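Local coordinates for protein geranylgeranyl pyrophosphate synthase (Corynebacterium glutamicum, PDB 3LK5) that probably catalyses the Mg(2+)-dependent condensation of allylic and isopentenyl diphosphates into longer prenyl diphosphates, as in the FPP/GGPP synthase family, at residues Pro67-Ala72 and Tyr219-Pro224; Leu207-Asn212 and Arg282-Ala287; Asp275-Gly280 and Ala306-Val311. All coordinates share one frame; numbering follows the deposited sequence.

Interaction 1: residues Pro67-Ala72 and Tyr219-Pro224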
ATOM      1  N   PRO A  67     -13.393 -12.532  -2.300  1.00 23.45           N
ATOM      2  CA  PRO A  67     -13.479 -13.493  -1.199  1.00 23.93           C
ATOM      3  C   PRO A  67     -14.323 -14.693  -1.567  1.00 23.67           C
ATOM      4  O   PRO A  67     -14.032 -15.808  -1.153  1.00 23.79           O
ATOM      5  CB  PRO A  67     -14.219 -12.714  -0.085  1.00 24.36           C
ATOM      6  CG  PRO A  67     -13.930 -11.284  -0.365  1.00 23.19           C
ATOM      7  CD  PRO A  67     -13.815 -11.182  -1.889  1.00 23.41           C
ATOM      8  N   LEU A  68     -15.363 -14.477  -2.354  1.00 24.28           N
ATOM      9  CA  LEU A  68     -16.190 -15.631  -2.785  1.00 25.12           C
ATOM     10  C   LEU A  68     -15.387 -16.672  -3.587  1.00 23.84           C
ATOM     11  O   LEU A  68     -15.496 -17.876  -3.362  1.00 23.55           O
ATOM     12  CB  LEU A  68     -17.371 -15.119  -3.610  1.00 27.77           C
ATOM     13  CG  LEU A  68     -18.424 -16.167  -4.032  1.00 42.09           C
ATOM     14  CD1 LEU A  68     -18.919 -17.128  -2.894  1.00 30.12           C
ATOM     15  CD2 LEU A  68     -19.586 -15.405  -4.673  1.00 30.59           C
ATOM     16  N   TYR A  69     -14.540 -16.205  -4.503  1.00 24.61           N
ATOM     17  CA  TYR A  69     -13.672 -17.105  -5.247  1.00 24.46           C
ATOM     18  C   TYR A  69     -12.603 -17.749  -4.389  1.00 23.86           C
ATOM     19  O   TYR A  69     -12.298 -18.915  -4.599  1.00 24.67           O
ATOM     20  CB  TYR A  69     -13.065 -16.429  -6.502  1.00 24.57           C
ATOM     21  CG  TYR A  69     -13.965 -16.553  -7.720  1.00 24.58           C
ATOM     22  CD1 TYR A  69     -14.443 -15.426  -8.363  1.00 24.73           C
ATOM     23  CD2 TYR A  69     -14.323 -17.824  -8.222  1.00 25.80           C
ATOM     24  CE1 TYR A  69     -15.261 -15.537  -9.491  1.00 26.89           C
ATOM     25  CE2 TYR A  69     -15.117 -17.948  -9.333  1.00 25.97           C
ATOM     26  CZ  TYR A  69     -15.573 -16.801  -9.973  1.00 26.23           C
ATOM     27  OH  TYR A  69     -16.363 -16.925 -11.101  1.00 28.95           O
ATOM     28  N   ALA A  70     -12.015 -17.014  -3.434  1.00 22.78           N
ATOM     29  CA  ALA A  70     -11.075 -17.633  -2.519  1.00 22.52           C
ATOM     30  C   ALA A  70     -11.747 -18.783  -1.733  1.00 23.28           C
ATOM     31  O   ALA A  70     -11.183 -19.875  -1.572  1.00 23.28           O
ATOM     32  CB  ALA A  70     -10.485 -16.574  -1.549  1.00 23.53           C
ATOM     33  N   TRP A  71     -12.952 -18.511  -1.229  1.00 22.44           N
ATOM     34  CA  TRP A  71     -13.709 -19.525  -0.514  1.00 23.39           C
ATOM     35  C   TRP A  71     -14.023 -20.744  -1.383  1.00 22.44           C
ATOM     36  O   TRP A  71     -13.869 -21.868  -0.948  1.00 22.39           O
ATOM     37  CB  TRP A  71     -14.991 -18.887   0.064  1.00 25.23           C
ATOM     38  CG  TRP A  71     -15.909 -19.834   0.820  1.00 26.82           C
ATOM     39  CD1 TRP A  71     -17.232 -20.077   0.528  1.00 27.96           C
ATOM     40  CD2 TRP A  71     -15.615 -20.593   2.001  1.00 26.94           C
ATOM     41  NE1 TRP A  71     -17.756 -20.971   1.425  1.00 27.23           N
ATOM     42  CE2 TRP A  71     -16.798 -21.297   2.347  1.00 27.93           C
ATOM     43  CE3 TRP A  71     -14.474 -20.756   2.798  1.00 27.37           C
ATOM     44  CZ2 TRP A  71     -16.860 -22.173   3.441  1.00 28.63           C
ATOM     45  CZ3 TRP A  71     -14.530 -21.623   3.893  1.00 28.29           C
ATOM     46  CH2 TRP A  71     -15.731 -22.320   4.201  1.00 28.80           C
ATOM     47  N   ALA A  72     -14.421 -20.500  -2.619  1.00 23.44           N
ATOM     48  CA  ALA A  72     -14.698 -21.581  -3.569  1.00 23.36           C
ATOM     49  C   ALA A  72     -13.454 -22.393  -3.852  1.00 23.21           C
ATOM     50  O   ALA A  72     -13.538 -23.615  -3.993  1.00 24.12           O
ATOM     51  CB  ALA A  72     -15.251 -21.006  -4.859  1.00 23.89           C
ATOM     52  N   TYR A 219      -6.301 -10.955 -10.861  1.00 25.94           N
ATOM     53  CA  TYR A 219      -6.651 -10.284  -9.629  1.00 26.32           C
ATOM     54  C   TYR A 219      -8.001 -10.738  -9.060  1.00 26.20           C
ATOM     55  O   TYR A 219      -8.164 -10.909  -7.854  1.00 25.89           O
ATOM     56  CB  TYR A 219      -6.688  -8.778  -9.927  1.00 26.85           C
ATOM     57  CG  TYR A 219      -7.239  -7.957  -8.801  1.00 28.04           C
ATOM     58  CD1 TYR A 219      -6.717  -8.101  -7.495  1.00 28.24           C
ATOM     59  CD2 TYR A 219      -8.232  -7.007  -9.031  1.00 27.62           C
ATOM     60  CE1 TYR A 219      -7.210  -7.340  -6.456  1.00 27.10           C
ATOM     61  CE2 TYR A 219      -8.721  -6.210  -8.016  1.00 27.70           C
ATOM     62  CZ  TYR A 219      -8.197  -6.385  -6.728  1.00 29.31           C
ATOM     63  OH  TYR A 219      -8.685  -5.650  -5.695  1.00 29.01           O
ATOM     64  N   THR A 220      -8.971 -10.952  -9.939  1.00 24.54           N
ATOM     65  CA  THR A 220     -10.359 -11.063  -9.481  1.00 25.46           C
ATOM     66  C   THR A 220     -10.798 -12.499  -9.299  1.00 25.09           C
ATOM     67  O   THR A 220     -11.633 -12.791  -8.425  1.00 26.25           O
ATOM     68  CB  THR A 220     -11.301 -10.319 -10.473  1.00 25.87           C
ATOM     69  OG1 THR A 220     -10.897  -8.943 -10.532  1.00 27.41           O
ATOM     70  CG2 THR A 220     -12.808 -10.445 -10.073  1.00 25.55           C
ATOM     71  N   ILE A 221     -10.239 -13.386 -10.117  1.00 24.70           N
ATOM     72  CA  ILE A 221     -10.680 -14.754 -10.111  1.00 23.15           C
ATOM     73  C   ILE A 221      -9.583 -15.772  -9.939  1.00 22.54           C
ATOM     74  O   ILE A 221      -9.663 -16.625  -9.036  1.00 22.16           O
ATOM     75  CB  ILE A 221     -11.497 -15.110 -11.445  1.00 21.71           C
ATOM     76  CG1 ILE A 221     -12.582 -14.059 -11.671  1.00 25.02           C
ATOM     77  CG2 ILE A 221     -12.064 -16.572 -11.317  1.00 24.09           C
ATOM     78  CD1 ILE A 221     -13.771 -14.541 -12.667  1.00 24.73           C
ATOM     79  N   ALA A 222      -8.567 -15.727 -10.803  1.00 22.16           N
ATOM     80  CA  ALA A 222      -7.566 -16.800 -10.768  1.00 21.92           C
ATOM     81  C   ALA A 222      -6.758 -16.834  -9.476  1.00 21.21           C
ATOM     82  O   ALA A 222      -6.621 -17.892  -8.855  1.00 20.44           O
ATOM     83  CB  ALA A 222      -6.604 -16.736 -11.987  1.00 22.38           C
ATOM     84  N   ARG A 223      -6.207 -15.699  -9.076  1.00 22.14           N
ATOM     85  CA  ARG A 223      -5.434 -15.729  -7.842  1.00 21.93           C
ATOM     86  C   ARG A 223      -6.285 -15.931  -6.562  1.00 22.25           C
ATOM     87  O   ARG A 223      -5.815 -16.612  -5.664  1.00 23.52           O
ATOM     88  CB  ARG A 223      -4.477 -14.525  -7.682  1.00 22.39           C
ATOM     89  CG  ARG A 223      -3.358 -14.422  -8.748  1.00 23.21           C
ATOM     90  CD  ARG A 223      -2.433 -15.620  -8.714  1.00 23.62           C
ATOM     91  NE  ARG A 223      -1.267 -15.388  -9.599  1.00 24.92           N
ATOM     92  CZ  ARG A 223      -0.391 -16.333  -9.930  1.00 27.25           C
ATOM     93  NH1 ARG A 223      -0.492 -17.574  -9.433  1.00 26.16           N
ATOM     94  NH2 ARG A 223       0.638 -16.039 -10.730  1.00 27.31           N
ATOM     95  N   PRO A 224      -7.501 -15.335  -6.460  1.00 22.01           N
ATOM     96  CA  PRO A 224      -8.313 -15.707  -5.278  1.00 21.39           C
ATOM     97  C   PRO A 224      -8.540 -17.229  -5.231  1.00 21.21           C
ATOM     98  O   PRO A 224      -8.424 -17.811  -4.178  1.00 20.47           O
ATOM     99  CB  PRO A 224      -9.630 -14.924  -5.508  1.00 20.62           C
ATOM    100  CG  PRO A 224      -9.093 -13.602  -6.132  1.00 22.82           C
ATOM    101  CD  PRO A 224      -8.082 -14.170  -7.170  1.00 21.81           C
TER

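Interaction 2: residues Leu207-Asn212 and Arg282-Ala287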
ATOM      1  N   LEU A 207      -2.287  -5.069 -26.093  1.00 38.38           N
ATOM      2  CA  LEU A 207      -1.961  -4.474 -24.814  1.00 36.86           C
ATOM      3  C   LEU A 207      -3.180  -4.406 -23.914  1.00 34.55           C
ATOM      4  O   LEU A 207      -3.067  -4.600 -22.705  1.00 34.91           O
ATOM      5  CB  LEU A 207      -1.301  -3.118 -24.980  1.00 37.12           C
ATOM      6  CG  LEU A 207       0.142  -3.234 -25.503  1.00 36.45           C
ATOM      7  CD1 LEU A 207       0.629  -1.855 -25.904  1.00 37.72           C
ATOM      8  CD2 LEU A 207       1.104  -3.878 -24.481  1.00 37.92           C
ATOM      9  N   ALA A 208      -4.345  -4.130 -24.499  1.00 32.68           N
ATOM     10  CA  ALA A 208      -5.602  -4.171 -23.746  1.00 29.97           C
ATOM     11  C   ALA A 208      -5.835  -5.582 -23.202  1.00 30.24           C
ATOM     12  O   ALA A 208      -6.279  -5.721 -22.033  1.00 29.48           O
ATOM     13  CB  ALA A 208      -6.802  -3.718 -24.626  1.00 29.82           C
ATOM     14  N   ASP A 209      -5.529  -6.608 -24.011  1.00 30.31           N
ATOM     15  CA  ASP A 209      -5.575  -8.032 -23.569  1.00 32.61           C
ATOM     16  C   ASP A 209      -4.699  -8.276 -22.320  1.00 32.06           C
ATOM     17  O   ASP A 209      -5.111  -8.987 -21.392  1.00 30.28           O
ATOM     18  CB  ASP A 209      -5.082  -9.013 -24.651  1.00 33.87           C
ATOM     19  CG  ASP A 209      -6.052  -9.168 -25.831  1.00 43.29           C
ATOM     20  OD1 ASP A 209      -7.278  -8.904 -25.708  1.00 35.37           O
ATOM     21  OD2 ASP A 209      -5.559  -9.588 -26.910  1.00 37.13           O
ATOM     22  N   SER A 210      -3.483  -7.723 -22.336  1.00 31.84           N
ATOM     23  CA  SER A 210      -2.586  -7.854 -21.191  1.00 32.36           C
ATOM     24  C   SER A 210      -3.170  -7.233 -19.950  1.00 30.54           C
ATOM     25  O   SER A 210      -3.090  -7.824 -18.858  1.00 30.53           O
ATOM     26  CB  SER A 210      -1.198  -7.267 -21.478  1.00 34.20           C
ATOM     27  OG  SER A 210      -0.576  -8.005 -22.525  1.00 51.28           O
ATOM     28  N   VAL A 211      -3.745  -6.045 -20.098  1.00 29.38           N
ATOM     29  CA  VAL A 211      -4.394  -5.403 -18.978  1.00 29.68           C
ATOM     30  C   VAL A 211      -5.496  -6.332 -18.415  1.00 30.76           C
ATOM     31  O   VAL A 211      -5.592  -6.550 -17.196  1.00 29.41           O
ATOM     32  CB  VAL A 211      -4.998  -4.062 -19.370  1.00 29.37           C
ATOM     33  CG1 VAL A 211      -5.839  -3.520 -18.229  1.00 27.77           C
ATOM     34  CG2 VAL A 211      -3.898  -3.050 -19.776  1.00 28.32           C
ATOM     35  N   ASN A 212      -6.328  -6.881 -19.308  1.00 29.24           N
ATOM     36  CA  ASN A 212      -7.397  -7.774 -18.846  1.00 29.63           C
ATOM     37  C   ASN A 212      -6.860  -9.020 -18.091  1.00 29.04           C
ATOM     38  O   ASN A 212      -7.429  -9.404 -17.060  1.00 29.96           O
ATOM     39  CB  ASN A 212      -8.298  -8.213 -20.015  1.00 31.17           C
ATOM     40  CG  ASN A 212      -9.132  -7.081 -20.592  1.00 33.29           C
ATOM     41  OD1 ASN A 212      -9.706  -7.199 -21.724  1.00 33.84           O
ATOM     42  ND2 ASN A 212      -9.246  -5.997 -19.851  1.00 31.32           N
ATOM     43  N   ARG A 282      -9.438   2.367 -22.256  1.00 34.40           N
ATOM     44  CA  ARG A 282      -8.838   1.719 -23.418  1.00 34.28           C
ATOM     45  C   ARG A 282      -9.140   0.213 -23.492  1.00 34.04           C
ATOM     46  O   ARG A 282      -8.289  -0.638 -23.197  1.00 34.37           O
ATOM     47  CB  ARG A 282      -7.332   1.999 -23.483  1.00 34.97           C
ATOM     48  CG  ARG A 282      -7.047   3.459 -23.711  1.00 35.23           C
ATOM     49  CD  ARG A 282      -7.257   3.810 -25.167  1.00 37.08           C
ATOM     50  NE  ARG A 282      -7.427   5.242 -25.369  1.00 35.47           N
ATOM     51  CZ  ARG A 282      -7.701   5.810 -26.548  1.00 38.70           C
ATOM     52  NH1 ARG A 282      -7.801   5.081 -27.666  1.00 35.99           N
ATOM     53  NH2 ARG A 282      -7.853   7.128 -26.616  1.00 36.36           N
ATOM     54  N   THR A 283     -10.360  -0.091 -23.926  1.00 31.56           N
ATOM     55  CA  THR A 283     -10.867  -1.443 -23.916  1.00 30.39           C
ATOM     56  C   THR A 283     -10.520  -2.223 -25.184  1.00 29.27           C
ATOM     57  O   THR A 283     -10.129  -1.646 -26.239  1.00 28.36           O
ATOM     58  CB  THR A 283     -12.401  -1.403 -23.717  1.00 29.87           C
ATOM     59  OG1 THR A 283     -13.004  -0.632 -24.774  1.00 26.87           O
ATOM     60  CG2 THR A 283     -12.756  -0.735 -22.380  1.00 26.83           C
ATOM     61  N   VAL A 284     -10.684  -3.538 -25.108  1.00 27.67           N
ATOM     62  CA  VAL A 284     -10.646  -4.365 -26.304  1.00 28.15           C
ATOM     63  C   VAL A 284     -11.765  -3.949 -27.288  1.00 28.28           C
ATOM     64  O   VAL A 284     -11.520  -3.894 -28.501  1.00 28.21           O
ATOM     65  CB  VAL A 284     -10.776  -5.866 -25.951  1.00 28.32           C
ATOM     66  CG1 VAL A 284     -11.097  -6.707 -27.195  1.00 30.32           C
ATOM     67  CG2 VAL A 284      -9.451  -6.356 -25.267  1.00 29.13           C
ATOM     68  N   LEU A 285     -12.959  -3.660 -26.762  1.00 27.23           N
ATOM     69  CA  LEU A 285     -14.077  -3.135 -27.583  1.00 26.38           C
ATOM     70  C   LEU A 285     -13.630  -1.899 -28.397  1.00 27.61           C
ATOM     71  O   LEU A 285     -13.810  -1.837 -29.642  1.00 25.82           O
ATOM     72  CB  LEU A 285     -15.268  -2.743 -26.694  1.00 25.45           C
ATOM     73  CG  LEU A 285     -16.501  -2.081 -27.346  1.00 27.77           C
ATOM     74  CD1 LEU A 285     -17.165  -3.006 -28.368  1.00 24.99           C
ATOM     75  CD2 LEU A 285     -17.524  -1.540 -26.356  1.00 25.94           C
ATOM     76  N   LEU A 286     -13.073  -0.906 -27.700  1.00 27.73           N
ATOM     77  CA  LEU A 286     -12.621   0.317 -28.375  1.00 28.81           C
ATOM     78  C   LEU A 286     -11.508   0.064 -29.393  1.00 28.21           C
ATOM     79  O   LEU A 286     -11.543   0.629 -30.496  1.00 27.88           O
ATOM     80  CB  LEU A 286     -12.227   1.415 -27.360  1.00 29.22           C
ATOM     81  CG  LEU A 286     -11.732   2.744 -27.953  1.00 33.13           C
ATOM     82  CD1 LEU A 286     -12.794   3.445 -28.871  1.00 29.56           C
ATOM     83  CD2 LEU A 286     -11.215   3.686 -26.837  1.00 30.25           C
ATOM     84  N   ALA A 287     -10.537  -0.783 -29.057  1.00 27.96           N
ATOM     85  CA  ALA A 287      -9.439  -1.061 -29.983  1.00 28.12           C
ATOM     86  C   ALA A 287      -9.941  -1.725 -31.271  1.00 28.48           C
ATOM     87  O   ALA A 287      -9.552  -1.329 -32.386  1.00 28.33           O
ATOM     88  CB  ALA A 287      -8.358  -1.913 -29.313  1.00 28.15           C
TER
HETATM   89  O   HOH W   1     -10.773  -4.586 -22.490  1.00 27.08           O

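Interaction 3: residues Asp275-Gly280 and Ala306-Val311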
ATOM      1  N   ASP A 275     -20.479   5.676 -19.396  1.00 40.51           N
ATOM      2  CA  ASP A 275     -19.409   6.184 -18.552  1.00 40.80           C
ATOM      3  C   ASP A 275     -18.022   5.860 -19.071  1.00 38.25           C
ATOM      4  O   ASP A 275     -17.114   6.684 -18.980  1.00 37.05           O
ATOM      5  CB  ASP A 275     -19.562   5.586 -17.160  1.00 44.16           C
ATOM      6  CG  ASP A 275     -18.828   6.370 -16.120  1.00 53.45           C
ATOM      7  OD1 ASP A 275     -19.157   7.565 -15.966  1.00 46.38           O
ATOM      8  OD2 ASP A 275     -17.944   5.780 -15.460  1.00 46.57           O
ATOM      9  N   ASP A 276     -17.856   4.653 -19.620  1.00 37.50           N
ATOM     10  CA  ASP A 276     -16.553   4.229 -20.154  1.00 36.80           C
ATOM     11  C   ASP A 276     -16.111   5.062 -21.353  1.00 37.22           C
ATOM     12  O   ASP A 276     -14.912   5.166 -21.613  1.00 38.00           O
ATOM     13  CB  ASP A 276     -16.555   2.746 -20.556  1.00 35.85           C
ATOM     14  CG  ASP A 276     -16.382   1.806 -19.367  1.00 43.29           C
ATOM     15  OD1 ASP A 276     -16.211   2.279 -18.222  1.00 37.14           O
ATOM     16  OD2 ASP A 276     -16.396   0.581 -19.567  1.00 36.20           O
ATOM     17  N   ILE A 277     -17.073   5.621 -22.085  1.00 36.74           N
ATOM     18  CA  ILE A 277     -16.754   6.534 -23.201  1.00 37.55           C
ATOM     19  C   ILE A 277     -16.246   7.871 -22.628  1.00 39.69           C
ATOM     20  O   ILE A 277     -15.158   8.339 -22.988  1.00 38.36           O
ATOM     21  CB  ILE A 277     -17.956   6.785 -24.137  1.00 35.76           C
ATOM     22  CG1 ILE A 277     -18.479   5.492 -24.790  1.00 42.92           C
ATOM     23  CG2 ILE A 277     -17.595   7.795 -25.231  1.00 42.84           C
ATOM     24  CD1 ILE A 277     -17.439   4.672 -25.512  1.00 34.55           C
ATOM     25  N   ARG A 278     -17.046   8.446 -21.718  1.00 42.68           N
ATOM     26  CA  ARG A 278     -16.716   9.690 -21.016  1.00 45.48           C
ATOM     27  C   ARG A 278     -15.367   9.644 -20.319  1.00 45.85           C
ATOM     28  O   ARG A 278     -14.667  10.644 -20.306  1.00 46.28           O
ATOM     29  CB  ARG A 278     -17.823  10.074 -20.019  1.00 47.16           C
ATOM     30  CG  ARG A 278     -17.643  11.462 -19.386  1.00 66.58           C
ATOM     31  CD  ARG A 278     -18.308  11.551 -18.014  1.00 49.95           C
ATOM     32  NE  ARG A 278     -17.857  10.474 -17.132  1.00 67.18           N
ATOM     33  CZ  ARG A 278     -16.792  10.538 -16.331  1.00 51.95           C
ATOM     34  NH1 ARG A 278     -16.058  11.647 -16.265  1.00 67.66           N
ATOM     35  NH2 ARG A 278     -16.459   9.489 -15.580  1.00 67.54           N
ATOM     36  N   GLU A 279     -15.005   8.481 -19.774  1.00 46.25           N
ATOM     37  CA  GLU A 279     -13.771   8.299 -19.014  1.00 46.61           C
ATOM     38  C   GLU A 279     -12.579   7.938 -19.913  1.00 45.07           C
ATOM     39  O   GLU A 279     -11.444   7.921 -19.454  1.00 45.61           O
ATOM     40  CB  GLU A 279     -13.983   7.197 -17.960  1.00 48.58           C
ATOM     41  CG  GLU A 279     -13.072   7.232 -16.736  1.00 89.53           C
ATOM     42  CD  GLU A 279     -13.845   7.388 -15.421  1.00 51.67           C
ATOM     43  OE1 GLU A 279     -14.893   6.719 -15.252  1.00 89.73           O
ATOM     44  OE2 GLU A 279     -13.393   8.179 -14.558  1.00 89.93           O
ATOM     45  N   GLY A 280     -12.826   7.625 -21.185  1.00 43.01           N
ATOM     46  CA  GLY A 280     -11.739   7.213 -22.091  1.00 41.02           C
ATOM     47  C   GLY A 280     -11.044   5.886 -21.810  1.00 39.89           C
ATOM     48  O   GLY A 280      -9.834   5.754 -22.052  1.00 39.93           O
ATOM     49  N   ALA A 306     -11.818  11.419 -31.680  1.00 39.98           N
ATOM     50  CA  ALA A 306     -11.936  12.784 -31.179  1.00 40.99           C
ATOM     51  C   ALA A 306     -12.767  12.825 -29.915  1.00 42.28           C
ATOM     52  O   ALA A 306     -12.553  13.680 -29.059  1.00 43.48           O
ATOM     53  CB  ALA A 306     -12.545  13.699 -32.236  1.00 40.73           C
ATOM     54  N   GLY A 307     -13.700  11.889 -29.791  1.00 41.82           N
ATOM     55  CA  GLY A 307     -14.698  11.938 -28.740  1.00 42.06           C
ATOM     56  C   GLY A 307     -14.370  11.209 -27.443  1.00 42.20           C
ATOM     57  O   GLY A 307     -14.756  11.671 -26.380  1.00 42.66           O
ATOM     58  N   VAL A 308     -13.679  10.075 -27.517  1.00 42.23           N
ATOM     59  CA  VAL A 308     -13.467   9.240 -26.315  1.00 43.02           C
ATOM     60  C   VAL A 308     -12.612   9.923 -25.259  1.00 44.25           C
ATOM     61  O   VAL A 308     -11.515  10.414 -25.551  1.00 44.39           O
ATOM     62  CB  VAL A 308     -12.890   7.834 -26.612  1.00 42.34           C
ATOM     63  CG1 VAL A 308     -13.892   7.003 -27.423  1.00 42.93           C
ATOM     64  CG2 VAL A 308     -11.510   7.916 -27.297  1.00 43.13           C
ATOM     65  N   GLY A 309     -13.143   9.953 -24.036  1.00 45.42           N
ATOM     66  CA  GLY A 309     -12.456  10.553 -22.888  1.00 46.76           C
ATOM     67  C   GLY A 309     -12.494  12.066 -22.925  1.00 48.39           C
ATOM     68  O   GLY A 309     -11.849  12.722 -22.109  1.00 48.79           O
ATOM     69  N   LYS A 310     -13.250  12.616 -23.878  1.00 49.31           N
ATOM     70  CA  LYS A 310     -13.328  14.068 -24.079  1.00 50.65           C
ATOM     71  C   LYS A 310     -14.762  14.594 -24.089  1.00 50.87           C
ATOM     72  O   LYS A 310     -15.006  15.720 -23.682  1.00 51.65           O
ATOM     73  CB  LYS A 310     -12.598  14.482 -25.363  1.00 51.63           C
ATOM     74  CG  LYS A 310     -11.097  14.204 -25.333  1.00 64.74           C
ATOM     75  CD  LYS A 310     -10.447  14.486 -26.675  1.00 53.82           C
ATOM     76  CE  LYS A 310      -9.327  13.498 -26.964  1.00 64.92           C
ATOM     77  NZ  LYS A 310      -8.984  13.510 -28.414  1.00 54.92           N
ATOM     78  N   VAL A 311     -15.709  13.794 -24.561  1.00 50.25           N
ATOM     79  CA  VAL A 311     -17.113  14.202 -24.545  1.00 49.93           C
ATOM     80  C   VAL A 311     -17.765  13.963 -23.179  1.00 49.73           C
ATOM     81  O   VAL A 311     -17.269  13.175 -22.367  1.00 49.49           O
ATOM     82  CB  VAL A 311     -17.942  13.526 -25.666  1.00 50.29           C
ATOM     83  CG1 VAL A 311     -17.447  13.963 -27.036  1.00 51.21           C
ATOM     84  CG2 VAL A 311     -17.921  12.011 -25.531  1.00 50.88           C
TER

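Interaction 1: residues Pro67-Ala72 and Tyr219-Pro224
Ile221 lies flat against the ring of Tyr69, and this pair is one of two tight points in a buried contact between helices running nearly in the same direction; the axes of segments 67-72 and 219-224 approach to 8.2 Å and cross at -22°. The two side chains run side by side and point the same way. Ile221 CG2, anti to its own backbone N, sits over the centre of the ring, 3.7 Å from the Tyr69 centroid and only 7° off the ring normal, a well-centred CH-pi contact. The other branch, with CG1 anti to the carbonyl carbon (chi1 -51°), carries the terminal methyl along the ring to its hydroxyl end, where Ile221 CD1 comes 3.6 Å from Tyr69 CE1. Beyond it, Tyr69 OH hydrogen-bonds to the hydroxyl of Tyr245, which anchors the far end of the ring.

The second tight point is where the backbones converge: Ala70 CA is 3.1 Å from Pro224 O, a short CA-H...O contact. Tyr69 CB rests 3.9 Å from Pro224 CB. The looser side is also buried: Ala70 CB and Pro224 CB stand 4.4 Å apart, and Thr220 O lies 3.9 Å from Tyr69 CD1. That carbonyl has no polar partner, because the residue four positions on is Pro224, whose nitrogen carries no hydrogen; a wider pi-type turn at 219-222 accompanies the kink.

This is interior packing of the all-helical prenyl synthase fold. Helix 355-369 covers Tyr69 through Leu361 and Leu364, helix 87-111 flanks Pro67 and Trp71, and helix 170-199 lies against Tyr219 and Arg223 of helix 205-231.

Interaction 2: residues Leu207-Asn212 and Arg282-Ala287
The N-terminus of helix 284-296 is presented here to the flank of helix 205-231, with Thr283 as its N-cap. Thr283 OG1 accepts from Leu286 N at 2.9 Å with an angle of 162° at the hydrogen. With chi1 at 58°, the hydroxyl is turned back over the first turn, where it satisfies an amide that has no helical carbonyl partner.

Val284, the first residue of the helix, carries most of its segment's share of the contact, and does so through one methyl. Its CG2, anti to the carbonyl carbon, meets Ala208, Asp209 and Asn212, which lie within about one turn of the other helix. Val284 CG2 lies 3.8 Å from Ala208 CB, the sole purely apolar pair. The same Val284 CG2 is 3.4 Å from Asp209 OD1, where the two side chains cross at about a right angle, and 3.7 Å from Asn212 OD1, approached obliquely. Ala208 CB also packs 3.7 Å from Arg282 O.

In this all-helical prenyl synthase fold, helix 284-296 thus docks by its first turn on helix 205-231. The first-turn amide Val284 N has no carbonyl within the helix to bond; a water accepts from Val284 N at 2.8 Å and donates to Asn212 OD1 at 2.9 Å, joining the two segments by a polar bridge. Asp209 OD1 pairs in a salt bridge with Arg336 of helix 329-347, which would be expected to favour the ionised carboxylate. Leu255 of helix 236-263 packs on both Val284 and Asn212. At the loop end, the side chain of Arg282 lies about 5 Å from that of Asp194, a Mg(2+) ligand of this protein whose metal is absent from this chain.

Interaction 3: residues Asp275-Gly280 and Ala306-Val311
Ile277 O is gripped by two backbone amides. Gly309 N donates to Ile277 O from the other segment at 2.8 Å, nearly along the C=O axis, while Gly280 N, in the same segment, bonds to Ile277 O at 3.0 Å. Gly280, with positive phi, is the first residue past the helix, in a Schellman motif; Gly309 also turns with positive phi. With no side chain on either, the two turns pack backbone on backbone, the CA atoms of Gly280 and Gly309 3.5 Å apart, and Gly309 CA makes a CA-H...O contact of 3.4 Å to Arg278 O.

Beside this polar junction Ile277 CG2 meets Val311 CG2 at 4.2 Å, with Val308 CG1 slightly farther off. Arg278 CG, anti to the backbone N, lies 3.5 Å from Val311 O. A bend at chi3 (53°) then sends the guanidinium back to Asp275, which lies in plane at its edge; NE and NH2 both give weak bonds to Asp275 OD1 within a salt bridge, and Arg278 NH2 also pairs with Glu279 OE1 at 3.2 Å. Glu279 crowds both Asp275 and the Mg(2+) ligand Asp112, which may raise the pKa of one acid, partly offset by Arg278.

Helix 314-326 closes the apolar side, Ile317 touching both Ile277 and Val311, while Arg282 packs against Val308.

Overall arrangement
Interaction 1 lies deepest, about 9 Å from the chain centre to its own centre, and is wholly buried packing of aromatic, aliphatic and proline groups. Interaction 2 uses the same helix 205-231, its centre about 22 Å from that of interaction 1, and is only partly buried, so a water and charged groups join the apolar contact. Interaction 3, farthest out, is joined by a backbone bond and glycine backbone packing, with an ion-pair network within 275-280 beside it. Interactions 2 and 3 interleave along the chain and touch, Leu286 packing on Val308. Both also come near Mg(2+)-binding aspartates, Asp194 and Asp112 respectively.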